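Local coordinates for protein 16S rRNA (adenine(1408)-N(1))-methyltransferase (Catenulispora acidiphila, PDB 4X1O) that probably methylates N1 of adenine 1408 in 16S ribosomal RNA, using S-adenosyl-L-methionine as the methyl donor, a modification linked to aminoglycoside resistance, at residues V26-K30 with K31-L35; E169-P172 with L173-D177; T185-T189 with G190-R194. One frame throughout, in Å; residues are numbered along the deposited sequence.

Contact 1. Residues V26-K30 with K31-L35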
loop_
_atom_site.group_PDB
_atom_site.type_symbol
_atom_site.label_atom_id
_atom_site.label_comp_id
_atom_site.label_asym_id
_atom_site.label_seq_id
_atom_site.Cartn_x
_atom_site.Cartn_y
_atom_site.Cartn_z
ATOM N N VAL A 26 -8.201 14.132 -3.914
ATOM C CA VAL A 26 -8.007 13.000 -4.813
ATOM C C VAL A 26 -7.544 13.478 -6.177
ATOM O O VAL A 26 -7.852 14.584 -6.579
ATOM C CB VAL A 26 -9.291 12.143 -4.990
ATOM C CG1 VAL A 26 -9.699 11.502 -3.667
ATOM C CG2 VAL A 26 -10.427 12.976 -5.565
ATOM N N LEU A 27 -6.796 12.645 -6.887
ATOM C CA LEU A 27 -6.386 13.013 -8.233
ATOM C C LEU A 27 -7.535 12.825 -9.211
ATOM O O LEU A 27 -8.219 11.796 -9.207
ATOM C CB LEU A 27 -5.181 12.205 -8.703
ATOM C CG LEU A 27 -3.793 12.609 -8.229
ATOM C CD1 LEU A 27 -3.556 12.183 -6.790
ATOM C CD2 LEU A 27 -2.748 12.007 -9.147
ATOM N N ALA A 28 -7.738 13.855 -10.020
ATOM C CA ALA A 28 -8.559 13.789 -11.214
ATOM C C ALA A 28 -7.672 14.263 -12.353
ATOM O O ALA A 28 -7.472 15.467 -12.530
ATOM C CB ALA A 28 -9.801 14.655 -11.080
ATOM N N GLY A 29 -7.113 13.319 -13.104
ATOM C CA GLY A 29 -6.116 13.652 -14.103
ATOM C C GLY A 29 -4.877 14.262 -13.473
ATOM O O GLY A 29 -4.307 13.711 -12.539
ATOM N N LYS A 30 -4.464 15.423 -13.971
ATOM C CA LYS A 30 -3.234 16.040 -13.495
ATOM C C LYS A 30 -3.461 16.940 -12.279
ATOM O O LYS A 30 -2.512 17.479 -11.712
ATOM C CB LYS A 30 -2.570 16.832 -14.629
ATOM C CG LYS A 30 -1.771 15.950 -15.581
ATOM C CD LYS A 30 -1.511 16.617 -16.916
ATOM C CE LYS A 30 -2.807 17.035 -17.578
ATOM N NZ LYS A 30 -3.341 15.945 -18.443
ATOM N N LYS A 31 -4.717 17.081 -11.870
ATOM C CA LYS A 31 -5.074 18.023 -10.812
ATOM C C LYS A 31 -5.590 17.333 -9.552
ATOM O O LYS A 31 -6.105 16.221 -9.609
ATOM C CB LYS A 31 -6.134 19.010 -11.319
ATOM C CG LYS A 31 -6.195 19.151 -12.830
ATOM C CD LYS A 31 -7.596 19.512 -13.321
ATOM C CE LYS A 31 -8.611 18.395 -13.081
ATOM N NZ LYS A 31 -8.276 17.164 -13.849
ATOM N N LEU A 32 -5.423 17.997 -8.413
ATOM C CA LEU A 32 -6.045 17.553 -7.171
ATOM C C LEU A 32 -7.449 18.132 -7.056
ATOM O O LEU A 32 -7.703 19.248 -7.506
ATOM C CB LEU A 32 -5.200 17.961 -5.962
ATOM C CG LEU A 32 -4.032 17.037 -5.614
ATOM C CD1 LEU A 32 -3.339 17.507 -4.344
ATOM C CD2 LEU A 32 -4.512 15.606 -5.459
ATOM N N THR A 33 -8.365 17.369 -6.473
ATOM C CA THR A 33 -9.733 17.833 -6.298
ATOM C C THR A 33 -10.331 17.292 -5.013
ATOM O O THR A 33 -9.844 16.305 -4.449
ATOM C CB THR A 33 -10.634 17.428 -7.485
ATOM O OG1 THR A 33 -11.989 17.809 -7.213
ATOM C CG2 THR A 33 -10.585 15.930 -7.712
ATOM N N ASP A 34 -11.396 17.937 -4.558
ATOM C CA ASP A 34 -12.086 17.522 -3.349
ATOM C C ASP A 34 -12.927 16.282 -3.605
ATOM O O ASP A 34 -13.801 16.278 -4.475
ATOM C CB ASP A 34 -12.962 18.655 -2.819
ATOM C CG ASP A 34 -12.149 19.845 -2.357
ATOM O OD1 ASP A 34 -11.060 19.628 -1.787
ATOM O OD2 ASP A 34 -12.591 20.992 -2.573
ATOM N N LEU A 35 -12.657 15.230 -2.845
ATOM C CA LEU A 35 -13.437 14.009 -2.956
ATOM C C LEU A 35 -14.878 14.257 -2.530
ATOM O O LEU A 35 -15.133 14.686 -1.406
ATOM C CB LEU A 35 -12.823 12.895 -2.111
ATOM C CG LEU A 35 -13.657 11.618 -2.009
ATOM C CD1 LEU A 35 -13.966 11.059 -3.394
ATOM C CD2 LEU A 35 -12.937 10.586 -1.158
#
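With chi1 at -64°, Val26 holds CG1 beside its own backbone N and lodges CG2 between that nitrogen and the carbonyl carbon. Thr33, its cross-strand partner, has OG1 anti to N (chi1 175°), which leaves CG2 as the branch that meets Val26. The two CG2 methyls approach to 3.7 Å, with the side chains slanted across each other. Thr33 CG2 also lies 3.7 Å from Ala28 CB, so one methyl touches two residues of the facing strand. Val26 CG1 has a different partner. It packs on Leu35 CB at 3.8 Å, beyond the end of strand 31-33.

The motif is a tight beta hairpin. Strands 26-28 and 31-33 run antiparallel and are joined by a type II' turn from Ala28 to Lys31. Gly29 takes the second position of the turn with the positive phi (63°) that this type needs. Val26 with Thr33 and Ala28 with Lys31 are hydrogen-bonded pairs; Leu27 with Leu32 is a non-hydrogen-bonded pair. Val26 N donates an almost straight bond to Thr33 O at 2.8 Å. Thr33 N returns a more bent one to Val26 O. Near the turn, Ala28 N reaches Lys31 O at 2.9 Å.

Leu27 and Leu32 occupy the other face of the hairpin. Leu27 CD1 meets Leu32 CD2 at 3.8 Å, and that same Leu32 methyl rests 3.7 Å from Val26 O. Both leucines also touch Trp81. Val26 packs on Val104 and Val106 of strand 103-107, while the backbone of Leu27 hydrogen-bonds to Leu105. The side chain of Leu27 lies about 8 Å from those of Asp78 and Arg83, which bind S-adenosyl-L-methionine; no cofactor is bound in this model.

Contact 2. Residues E169-P172 with L173-D177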
loop_
_atom_site.group_PDB
_atom_site.type_symbol
_atom_site.label_atom_id
_atom_site.label_comp_id
_atom_site.label_asym_id
_atom_site.label_seq_id
_atom_site.Cartn_x
_atom_site.Cartn_y
_atom_site.Cartn_z
ATOM N N GLU A 169 24.251 -2.372 -0.363
ATOM C CA GLU A 169 24.757 -1.042 -0.692
ATOM C C GLU A 169 24.471 -0.690 -2.149
ATOM O O GLU A 169 24.613 -1.539 -3.030
ATOM C CB GLU A 169 26.257 -0.958 -0.411
ATOM C CG GLU A 169 26.648 -1.329 1.016
ATOM C CD GLU A 169 26.396 -0.209 2.015
ATOM O OE1 GLU A 169 26.185 0.946 1.584
ATOM O OE2 GLU A 169 26.418 -0.485 3.235
ATOM N N PRO A 170 24.048 0.561 -2.409
ATOM C CA PRO A 170 23.817 1.630 -1.426
ATOM C C PRO A 170 22.470 1.527 -0.706
ATOM O O PRO A 170 21.409 1.502 -1.332
ATOM C CB PRO A 170 23.873 2.898 -2.278
ATOM C CG PRO A 170 23.360 2.458 -3.601
ATOM C CD PRO A 170 23.830 1.034 -3.787
ATOM N N ILE A 171 22.529 1.472 0.616
ATOM C CA ILE A 171 21.337 1.362 1.438
ATOM C C ILE A 171 20.687 2.738 1.582
ATOM O O ILE A 171 21.355 3.698 1.963
ATOM C CB ILE A 171 21.691 0.784 2.823
ATOM C CG1 ILE A 171 22.449 -0.541 2.657
ATOM C CG2 ILE A 171 20.450 0.621 3.694
ATOM C CD1 ILE A 171 22.908 -1.154 3.960
ATOM N N PRO A 172 19.385 2.840 1.277
ATOM C CA PRO A 172 18.670 4.117 1.406
ATOM C C PRO A 172 18.755 4.705 2.811
ATOM O O PRO A 172 18.692 3.974 3.802
ATOM C CB PRO A 172 17.218 3.751 1.077
ATOM C CG PRO A 172 17.316 2.482 0.279
ATOM C CD PRO A 172 18.503 1.757 0.814
ATOM N N LEU A 173 18.867 6.031 2.880
ATOM C CA LEU A 173 19.014 6.732 4.148
ATOM C C LEU A 173 17.983 6.363 5.206
ATOM O O LEU A 173 18.306 6.310 6.402
ATOM C CB LEU A 173 18.959 8.245 3.885
ATOM C CG LEU A 173 19.227 9.161 5.079
ATOM C CD1 LEU A 173 20.600 8.874 5.681
ATOM C CD2 LEU A 173 19.140 10.599 4.620
ATOM N N GLU A 174 16.744 6.099 4.790
ATOM C CA GLU A 174 15.683 5.880 5.761
ATOM C C GLU A 174 15.836 4.570 6.541
ATOM O O GLU A 174 15.167 4.385 7.554
ATOM C CB GLU A 174 14.301 5.942 5.081
ATOM C CG GLU A 174 14.086 4.970 3.925
ATOM C CD GLU A 174 14.344 5.604 2.555
ATOM O OE1 GLU A 174 15.394 6.269 2.368
ATOM O OE2 GLU A 174 13.482 5.437 1.654
ATOM N N ILE A 175 16.707 3.673 6.090
ATOM C CA ILE A 175 16.947 2.457 6.870
ATOM C C ILE A 175 18.414 2.147 7.098
ATOM O O ILE A 175 18.727 1.075 7.617
ATOM C CB ILE A 175 16.320 1.217 6.209
ATOM C CG1 ILE A 175 16.868 1.057 4.786
ATOM C CG2 ILE A 175 14.794 1.318 6.231
ATOM C CD1 ILE A 175 16.737 -0.311 4.228
ATOM N N ARG A 176 19.323 3.054 6.745
ATOM C CA ARG A 176 20.723 2.640 6.703
ATOM C C ARG A 176 21.319 2.488 8.100
ATOM O O ARG A 176 22.362 1.863 8.259
ATOM C CB ARG A 176 21.569 3.596 5.867
ATOM C CG ARG A 176 21.794 4.963 6.466
ATOM C CD ARG A 176 22.554 5.839 5.468
ATOM N NE ARG A 176 23.929 5.392 5.275
ATOM C CZ ARG A 176 24.975 5.929 5.892
ATOM N NH1 ARG A 176 24.802 6.946 6.728
ATOM N NH2 ARG A 176 26.193 5.461 5.668
ATOM N N ASP A 177 20.649 3.043 9.106
ATOM C CA ASP A 177 21.090 2.879 10.489
ATOM C C ASP A 177 20.461 1.658 11.146
ATOM O O ASP A 177 20.734 1.374 12.317
ATOM C CB ASP A 177 20.767 4.130 11.320
ATOM C CG ASP A 177 19.274 4.450 11.353
ATOM O OD1 ASP A 177 18.655 4.528 10.260
ATOM O OD2 ASP A 177 18.728 4.640 12.466
HETATM O O HOH W 1 24.057 3.796 2.907
#
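Ile175 reaches back over the residues just before it, atom by atom. Ile175 CB stands 4.4 Å from Pro172 O. From there chi1 of 57° places CG1 between the backbone N and the carbonyl carbon. Ile175 CG1 then lies 3.6 Å from Pro172 O. Ile175 CG1 also meets Ile171 CG2, at 3.8 Å. The terminal Ile175 CD1 continues along the same methyl, 3.9 Å from Ile171 CG2. The two isoleucine side chains cross at about a right angle, and Ile171 CG2 also rests on Arg176 CA. Beyond the two segments, Ile175 is buried against Ile166, Trp167 and Leu134.

The backbone here makes a type I beta turn from Pro172 to Ile175. Ile175 N donates to Pro172 O at 3.0 Å. The turn belongs to the long linker between strand 157-163 and helix 183-188. In strand order the main sheet matches the class I methyltransferase fold, and this linker is the first part of the connection between its fifth and sixth strands.

Two polar side chains frame the turn. Glu174 is bent at chi2 and lays its carboxylate beside the proline ring, with OE1 3.4 Å from Pro172 CB. Its OE2 accepts a hydrogen bond from Gly131 N, at the start of helix 131-139. Arg176 is tied back through a water, which accepts from Arg176 NE at 2.9 Å and donates to Ile171 O. Asp177 forms a salt bridge to Arg135, whose guanidinium also bonds to Glu174 O.

Contact 3. Residues T185-T189 with G190-R194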
loop_
_atom_site.group_PDB
_atom_site.type_symbol
_atom_site.label_atom_id
_atom_site.label_comp_id
_atom_site.label_asym_id
_atom_site.label_seq_id
_atom_site.Cartn_x
_atom_site.Cartn_y
_atom_site.Cartn_z
ATOM N N THR A 185 14.190 -11.696 12.908
ATOM C CA THR A 185 14.311 -10.466 13.676
ATOM C C THR A 185 12.989 -9.710 13.718
ATOM O O THR A 185 12.827 -8.787 14.513
ATOM C CB THR A 185 15.434 -9.549 13.153
ATOM O OG1 THR A 185 15.135 -9.085 11.835
ATOM C CG2 THR A 185 16.766 -10.287 13.148
ATOM N N VAL A 186 12.030 -10.093 12.878
ATOM C CA VAL A 186 10.683 -9.542 13.023
ATOM C C VAL A 186 10.161 -9.894 14.417
ATOM O O VAL A 186 9.487 -9.093 15.065
ATOM C CB VAL A 186 9.724 -10.071 11.923
ATOM C CG1 VAL A 186 8.276 -9.735 12.256
ATOM C CG2 VAL A 186 10.126 -9.481 10.587
ATOM N N VAL A 187 10.514 -11.082 14.900
ATOM C CA VAL A 187 10.167 -11.460 16.261
ATOM C C VAL A 187 11.115 -10.828 17.281
ATOM O O VAL A 187 10.678 -10.159 18.218
ATOM C CB VAL A 187 10.178 -12.985 16.447
ATOM C CG1 VAL A 187 9.822 -13.337 17.882
ATOM C CG2 VAL A 187 9.208 -13.634 15.472
ATOM N N SER A 188 12.414 -11.020 17.081
ATOM C CA SER A 188 13.398 -10.645 18.102
ATOM C C SER A 188 13.525 -9.118 18.310
ATOM O O SER A 188 13.941 -8.676 19.385
ATOM C CB SER A 188 14.760 -11.250 17.751
ATOM O OG SER A 188 15.357 -10.570 16.662
ATOM N N THR A 189 13.177 -8.315 17.310
ATOM C CA THR A 189 13.181 -6.852 17.493
ATOM C C THR A 189 11.920 -6.369 18.194
ATOM O O THR A 189 11.780 -5.173 18.486
ATOM C CB THR A 189 13.283 -6.060 16.171
ATOM O OG1 THR A 189 12.141 -6.342 15.346
ATOM C CG2 THR A 189 14.575 -6.363 15.429
ATOM N N GLY A 190 11.005 -7.300 18.451
ATOM C CA GLY A 190 9.715 -6.976 19.026
ATOM C C GLY A 190 8.683 -6.451 18.039
ATOM O O GLY A 190 7.624 -6.009 18.447
ATOM N N LEU A 191 8.982 -6.478 16.742
ATOM C CA LEU A 191 8.033 -5.946 15.754
ATOM C C LEU A 191 6.683 -6.697 15.772
ATOM O O LEU A 191 5.621 -6.083 15.678
ATOM C CB LEU A 191 8.661 -5.980 14.360
ATOM C CG LEU A 191 7.772 -5.561 13.190
ATOM C CD1 LEU A 191 7.215 -4.150 13.388
ATOM C CD2 LEU A 191 8.555 -5.649 11.900
ATOM N N THR A 192 6.719 -8.017 15.925
ATOM C CA THR A 192 5.489 -8.796 15.979
ATOM C C THR A 192 4.608 -8.343 17.141
ATOM O O THR A 192 3.390 -8.212 17.008
ATOM C CB THR A 192 5.795 -10.292 16.103
ATOM O OG1 THR A 192 6.387 -10.731 14.879
ATOM C CG2 THR A 192 4.528 -11.083 16.351
ATOM N N ASP A 193 5.235 -8.060 18.276
ATOM C CA ASP A 193 4.469 -7.637 19.437
ATOM C C ASP A 193 3.981 -6.203 19.295
ATOM O O ASP A 193 2.873 -5.904 19.743
ATOM C CB ASP A 193 5.287 -7.837 20.716
ATOM C CG ASP A 193 5.707 -9.284 20.903
ATOM O OD1 ASP A 193 4.822 -10.167 20.875
ATOM O OD2 ASP A 193 6.913 -9.544 21.095
ATOM N N ARG A 194 4.773 -5.324 18.668
ATOM C CA ARG A 194 4.302 -3.954 18.422
ATOM C C ARG A 194 3.119 -3.953 17.475
ATOM O O ARG A 194 2.170 -3.183 17.669
ATOM C CB ARG A 194 5.426 -3.058 17.877
ATOM C CG ARG A 194 6.410 -2.674 18.987
ATOM C CD ARG A 194 7.372 -1.568 18.588
ATOM N NE ARG A 194 8.371 -1.997 17.618
ATOM C CZ ARG A 194 9.424 -2.745 17.916
ATOM N NH1 ARG A 194 9.604 -3.165 19.162
ATOM N NH2 ARG A 194 10.293 -3.080 16.967
HETATM O O HOH W 2 7.969 -9.577 18.858
#
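The backbone leaves helix 183-188 at Gly190, where phi turns positive (81°), and starts a second helix at once with the same glycine as N-cap. Gly190 N donates to Val187 O at 2.9 Å. Thr192 N reaches back to Val186 O at 3.1 Å, so a carbonyl at the end of one helix binds an N-H at the start of the next.

The Arg194 guanidinium clasps the junction at Thr189 O. Its chain bends at chi3 (-71°), and NH1 and NH2 grip Thr189 O end-on, each at 3.0 Å. The oxygen lies in the guanidinium plane. NH1 comes in the carbonyl plane, on a lone pair of Thr189 O, while NH2 sits above that plane. Gly190 O and Leu191 N lie over one face of the guanidinium. The Thr189 side chain binds back into its own helix: Thr189 OG1 donates to Thr185 O at 2.7 Å, which also accepts from Thr189 N. Val186 CG1 meets Thr192 OG1 at 3.4 Å and Leu191 CD2 at 4.1 Å. A water links Val187 O to Asp193 N and OD2.

Arg194 NE bonds to Leu139 O, tying the second helix to the end of helix 131-139. Val186 and Leu191 both pack on Leu181. Val186 also touches Val205 and Thr192 touches Val202, so both helices lean on strand 200-212, an outermost strand of the main sheet.

The three contacts follow in series along the chain; none nests in or crosses another. Contact 1 closes the N-terminal hairpin and sets it against strand 103-107, one outermost strand of the seven-stranded sheet. The chain then runs through the parallel strands and their helices to strand 157-163. Contact 2 folds a turn in the linker that follows and fixes it to helix 131-139. Contact 3 joins helices 183-188 and 191-197 beside strand 200-212, the other outermost strand. Contacts 1 and 3 lie on opposite sides of the chain's centre, their centres 38 Å apart. Helix 131-139 bonds to contacts 2 and 3, centres 20 Å apart: through Gly131 and Arg135 to contact 2, through Leu139 O to contact 3.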